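Local coordinates for cephalosporin acylase (Bacillus halodurans, PDB 2NLZ) that hydrolyses the side-chain amide of cephalosporins and belongs to the gamma-glutamyltranspeptidase family, at the interface of chains A and B. Sequence-based numbering; all coordinates share one arbitrary frame. Chains: chain A/B, Cephalosporin acylase.

Contacts 1 and 2 are neighbouring patches of one interface between two copies of the acylase, the centres of their C-alpha atoms about 14 Å apart. The N-terminal stretch of chain B runs through both: B:Ser9, B:Pro11 and B:Tyr12 serve contact 2, and B:Ser14 to B:Asn17 serve contact 1. In contact 1 this stretch meets its own counterpart in chain A near the two-fold axis; in contact 2 it lies against the body of chain A, around helix 462-467. Each contact has a twin with the chains exchanged, giving a reciprocal exchange of N-terminal arms, although the structure alone does not show that this pairing is biological.

Contact 1: the interface of chains A and B. Residues chain A 10, 14-16, 530; chain B 14-17.
The guanidinium groups of A:Arg16 and B:Arg16 lie with planes 20° apart, each carrying the other arginine's CG on one face, offset toward its rim. At the edge of each is a carbonyl oxygen from the partner chain, A:Arg15 O for B:Arg16 and B:Arg15 O for A:Arg16. Farther out, A:Tyr10 CD2 lies over one face of the B:Arg15 guanidinium, 3.7 Å from NH1 of B:Arg15, and B:Arg15 CD lies over a face of the tyrosine ring, toward its rim. This is a short antiparallel beta bridge between N-terminal segments of two acylases of the gamma-glutamyltranspeptidase family, joined across a two-fold axis.

The bridge pairs A:Ser14 with B:Ser14: A:Ser14 N donates to B:Ser14 O at 3.0 Å, and B:Ser14 N to A:Ser14 O at 2.9 Å. Next to it the arginines extend across to the partner backbone. A:Arg16, extended from CG to NE, uses its NE to donate to B:Arg15 O at 2.6 Å, with 155° at the hydrogen. The twin bond, from B:Arg16 NE to A:Arg15 O, is 3.0 Å long and straighter at 165°. The two NH1 atoms of A:Arg16 and B:Arg16 are 4.2 Å apart, and the carbonyl oxygens may help offset this proximity of like charges.

A water adds a second route across. It lies 2.6 Å from A:Arg16 NH2 and also hydrogen-bonds A:Pro530 O, B:Arg15 O and B:Asn17 N, linking the arginine tip to backbone groups of both chains. A leucine in place of A:Arg16 has neither NE nor NH2, and would probably leave B:Arg15 O short of a donor from chain A, the water less firmly held, and B:Arg16 CG without the flat face it packs on. Beyond the water, the A:Tyr10 hydroxyl packs against B:Asn17, with OH 3.5 Å from CA.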
loop_
_atom_site.group_PDB
_atom_site.type_symbol
_atom_site.label_atom_id
_atom_site.label_comp_id
_atom_site.label_asym_id
_atom_site.label_seq_id
_atom_site.Cartn_x
_atom_site.Cartn_y
_atom_site.Cartn_z
ATOM N N TYR A 10 8.548 -12.460 2.659
ATOM C CA TYR A 10 8.839 -11.068 2.974
ATOM C C TYR A 10 7.547 -10.276 3.021
ATOM O O TYR A 10 7.184 -9.621 2.040
ATOM C CB TYR A 10 9.790 -10.473 1.934
ATOM C CG TYR A 10 11.153 -11.130 1.908
ATOM C CD1 TYR A 10 12.161 -10.725 2.778
ATOM C CD2 TYR A 10 11.434 -12.156 1.012
ATOM C CE1 TYR A 10 13.411 -11.322 2.757
ATOM C CE2 TYR A 10 12.681 -12.757 0.986
ATOM C CZ TYR A 10 13.666 -12.336 1.866
ATOM O OH TYR A 10 14.913 -12.922 1.849
ATOM N N SER A 14 10.741 -3.144 2.495
ATOM C CA SER A 14 12.040 -2.779 3.055
ATOM C C SER A 14 12.571 -1.479 2.420
ATOM O O SER A 14 11.925 -0.906 1.546
ATOM C CB SER A 14 13.023 -3.952 2.896
ATOM O OG SER A 14 14.064 -3.910 3.862
ATOM N N ARG A 15 13.729 -1.019 2.893
ATOM C CA ARG A 15 14.377 0.205 2.410
ATOM C C ARG A 15 15.845 -0.073 2.096
ATOM O O ARG A 15 16.538 -0.728 2.881
ATOM C CB ARG A 15 14.312 1.307 3.479
ATOM C CG ARG A 15 13.320 2.451 3.234
ATOM C CD ARG A 15 13.967 3.682 2.575
ATOM N NE ARG A 15 14.868 4.424 3.456
ATOM C CZ ARG A 15 14.637 5.630 3.975
ATOM N NH1 ARG A 15 13.513 6.285 3.730
ATOM N NH2 ARG A 15 15.549 6.187 4.751
ATOM N N ARG A 16 16.319 0.420 0.956
ATOM C CA ARG A 16 17.748 0.427 0.660
ATOM C C ARG A 16 18.161 1.872 0.473
ATOM O O ARG A 16 17.689 2.541 -0.441
ATOM C CB ARG A 16 18.074 -0.375 -0.600
ATOM C CG ARG A 16 18.159 -1.862 -0.377
ATOM C CD ARG A 16 18.426 -2.612 -1.685
ATOM N NE ARG A 16 18.420 -4.071 -1.500
ATOM C CZ ARG A 16 19.473 -4.807 -1.141
ATOM N NH1 ARG A 16 20.657 -4.251 -0.927
ATOM N NH2 ARG A 16 19.341 -6.108 -1.006
ATOM N N PRO A 530 17.129 -4.470 -5.990
ATOM C CA PRO A 530 16.469 -5.022 -4.805
ATOM C C PRO A 530 15.777 -6.362 -5.041
ATOM O O PRO A 530 15.574 -7.103 -4.101
ATOM C CB PRO A 530 15.447 -3.946 -4.434
ATOM C CG PRO A 530 15.161 -3.251 -5.709
ATOM C CD PRO A 530 16.405 -3.315 -6.543
ATOM N N SER B 14 11.562 -0.919 -1.319
ATOM C CA SER B 14 12.713 -1.708 -1.748
ATOM C C SER B 14 12.680 -3.083 -1.075
ATOM O O SER B 14 11.811 -3.362 -0.259
ATOM C CB SER B 14 14.030 -0.964 -1.436
ATOM O OG SER B 14 15.106 -1.369 -2.275
ATOM N N ARG B 15 13.629 -3.934 -1.444
ATOM C CA ARG B 15 13.714 -5.305 -0.944
ATOM C C ARG B 15 15.132 -5.592 -0.484
ATOM O O ARG B 15 16.093 -5.277 -1.196
ATOM C CB ARG B 15 13.346 -6.303 -2.052
ATOM C CG ARG B 15 11.990 -7.001 -1.934
ATOM C CD ARG B 15 12.092 -8.377 -1.258
ATOM N NE ARG B 15 12.757 -9.383 -2.087
ATOM C CZ ARG B 15 12.188 -10.472 -2.600
ATOM N NH1 ARG B 15 10.907 -10.747 -2.383
ATOM N NH2 ARG B 15 12.917 -11.297 -3.334
ATOM N N ARG B 16 15.259 -6.187 0.695
ATOM C CA ARG B 16 16.531 -6.702 1.149
ATOM C C ARG B 16 16.349 -8.199 1.327
ATOM O O ARG B 16 15.492 -8.637 2.098
ATOM C CB ARG B 16 16.989 -6.038 2.452
ATOM C CG ARG B 16 17.738 -4.741 2.249
ATOM C CD ARG B 16 18.259 -4.180 3.542
ATOM N NE ARG B 16 18.697 -2.802 3.370
ATOM C CZ ARG B 16 19.962 -2.431 3.196
ATOM N NH1 ARG B 16 20.929 -3.333 3.178
ATOM N NH2 ARG B 16 20.261 -1.150 3.040
ATOM N N ASN B 17 17.119 -8.978 0.572
ATOM C CA ASN B 17 17.170 -10.413 0.762
ATOM C C ASN B 17 18.078 -10.752 1.936
ATOM O O ASN B 17 19.064 -10.053 2.211
ATOM C CB ASN B 17 17.646 -11.123 -0.517
ATOM C CG ASN B 17 16.531 -11.312 -1.545
ATOM O OD1 ASN B 17 15.378 -10.946 -1.315
ATOM N ND2 ASN B 17 16.876 -11.893 -2.685
HETATM O O HOH W 1 17.619 -7.660 -2.271
#

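Contact 2: the interface of chains A and B. Residues chain A 291-292, 460, 464, 467-469; chain B 9, 11-12.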
loop_
_atom_site.group_PDB
_atom_site.type_symbol
_atom_site.label_atom_id
_atom_site.label_comp_id
_atom_site.label_asym_id
_atom_site.label_seq_id
_atom_site.Cartn_x
_atom_site.Cartn_y
_atom_site.Cartn_z
ATOM N N LYS A 291 6.500 11.290 -13.625
ATOM C CA LYS A 291 6.686 9.889 -13.993
ATOM C C LYS A 291 5.419 9.041 -13.942
ATOM O O LYS A 291 5.144 8.274 -14.864
ATOM C CB LYS A 291 7.746 9.265 -13.076
ATOM C CG LYS A 291 7.933 7.764 -13.240
ATOM C CD LYS A 291 9.144 7.261 -12.485
ATOM C CE LYS A 291 9.117 5.760 -12.379
ATOM N NZ LYS A 291 9.071 5.133 -13.720
ATOM N N ASP A 292 4.660 9.170 -12.856
ATOM C CA ASP A 292 3.547 8.261 -12.580
ATOM C C ASP A 292 2.191 8.756 -13.102
ATOM O O ASP A 292 1.238 8.905 -12.338
ATOM C CB ASP A 292 3.480 7.932 -11.077
ATOM C CG ASP A 292 4.611 7.011 -10.621
ATOM O OD1 ASP A 292 4.693 5.857 -11.109
ATOM O OD2 ASP A 292 5.408 7.439 -9.759
ATOM N N LEU A 460 15.109 10.620 -10.049
ATOM C CA LEU A 460 15.246 9.574 -9.043
ATOM C C LEU A 460 16.720 9.274 -8.752
ATOM O O LEU A 460 17.556 9.295 -9.666
ATOM C CB LEU A 460 14.516 8.305 -9.495
ATOM C CG LEU A 460 13.056 8.084 -9.062
ATOM C CD1 LEU A 460 12.390 9.344 -8.530
ATOM C CD2 LEU A 460 12.252 7.491 -10.224
ATOM N N ALA A 464 16.386 4.329 -5.848
ATOM C CA ALA A 464 15.001 4.617 -6.251
ATOM C C ALA A 464 14.695 4.296 -7.733
ATOM O O ALA A 464 13.637 3.739 -8.047
ATOM C CB ALA A 464 14.664 6.065 -5.943
ATOM N N ASP A 467 14.437 0.736 -7.723
ATOM C CA ASP A 467 13.298 0.303 -6.928
ATOM C C ASP A 467 12.012 0.423 -7.724
ATOM O O ASP A 467 11.113 -0.405 -7.583
ATOM C CB ASP A 467 13.177 1.154 -5.665
ATOM C CG ASP A 467 14.288 0.895 -4.664
ATOM O OD1 ASP A 467 14.851 -0.214 -4.661
ATOM O OD2 ASP A 467 14.592 1.806 -3.867
ATOM N N ALA A 468 11.943 1.457 -8.561
ATOM C CA ALA A 468 10.748 1.797 -9.348
ATOM C C ALA A 468 10.109 0.608 -10.062
ATOM O O ALA A 468 10.810 -0.230 -10.614
ATOM C CB ALA A 468 11.067 2.898 -10.345
ATOM N N PRO A 469 8.770 0.518 -10.014
ATOM C CA PRO A 469 8.068 -0.582 -10.679
ATOM C C PRO A 469 8.310 -0.600 -12.189
ATOM O O PRO A 469 8.416 0.446 -12.818
ATOM C CB PRO A 469 6.592 -0.308 -10.356
ATOM C CG PRO A 469 6.525 1.137 -9.929
ATOM C CD PRO A 469 7.847 1.425 -9.305
ATOM N N SER B 9 15.384 11.265 -1.598
ATOM C CA SER B 9 14.007 10.813 -1.807
ATOM C C SER B 9 13.916 9.368 -2.282
ATOM O O SER B 9 14.544 8.984 -3.279
ATOM C CB SER B 9 13.305 11.718 -2.819
ATOM O OG SER B 9 12.261 11.030 -3.483
ATOM N N PRO B 11 10.816 7.249 -3.340
ATOM C CA PRO B 11 9.377 7.171 -3.613
ATOM C C PRO B 11 8.811 5.756 -3.637
ATOM O O PRO B 11 7.608 5.587 -3.503
ATOM C CB PRO B 11 9.241 7.788 -5.018
ATOM C CG PRO B 11 10.537 8.486 -5.283
ATOM C CD PRO B 11 11.563 7.697 -4.525
ATOM N N TYR B 12 9.670 4.755 -3.811
ATOM C CA TYR B 12 9.227 3.375 -4.012
ATOM C C TYR B 12 9.796 2.485 -2.904
ATOM O O TYR B 12 10.865 2.782 -2.362
ATOM C CB TYR B 12 9.622 2.878 -5.431
ATOM C CG TYR B 12 9.314 3.914 -6.499
ATOM C CD1 TYR B 12 7.998 4.151 -6.904
ATOM C CD2 TYR B 12 10.329 4.702 -7.058
ATOM C CE1 TYR B 12 7.698 5.118 -7.845
ATOM C CE2 TYR B 12 10.036 5.678 -8.007
ATOM C CZ TYR B 12 8.714 5.879 -8.393
ATOM O OH TYR B 12 8.387 6.838 -9.323
#
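B:Tyr12 turns its CG anti to its own carbonyl carbon (chi1 -45°), which carries the ring away from the arm and into chain A, while A:Asp292, with CG likewise anti to the carbonyl carbon (chi1 -72°), brings its carboxylate to the ring's far end. The two meet tip to tip: the phenol OH of B:Tyr12 donates to OD2 of A:Asp292 at 3.1 Å, reaching the oxygen on its syn side, with carboxylate and ring planes 69° apart. The aliphatic part of A:Lys291 runs past the same hydroxyl, its CE 4.0 Å from CZ of the ring.

The ring is sandwiched. CA of A:Ala468 and CD of A:Pro469 lie over the same face, the proline CD 3.6 Å from CD1 of B:Tyr12, while CB of B:Pro11, the residue just before the tyrosine, sits over the centre of the other. CD2 of A:Leu460 comes in at the edge, in plane, 3.6 Å from CE2 of the ring. B:Pro11 makes its own contacts with chain A, its CD 3.8 Å from CB of A:Ala464 on helix 462-467 and its CG 3.8 Å from CD1 of A:Leu460.

In a largely apolar surround with a carboxylate at its tip, the pocket holds both the ring and the hydroxyl of the tyrosine, and probably helps to hold the N-terminal arm of one subunit on the body of the other.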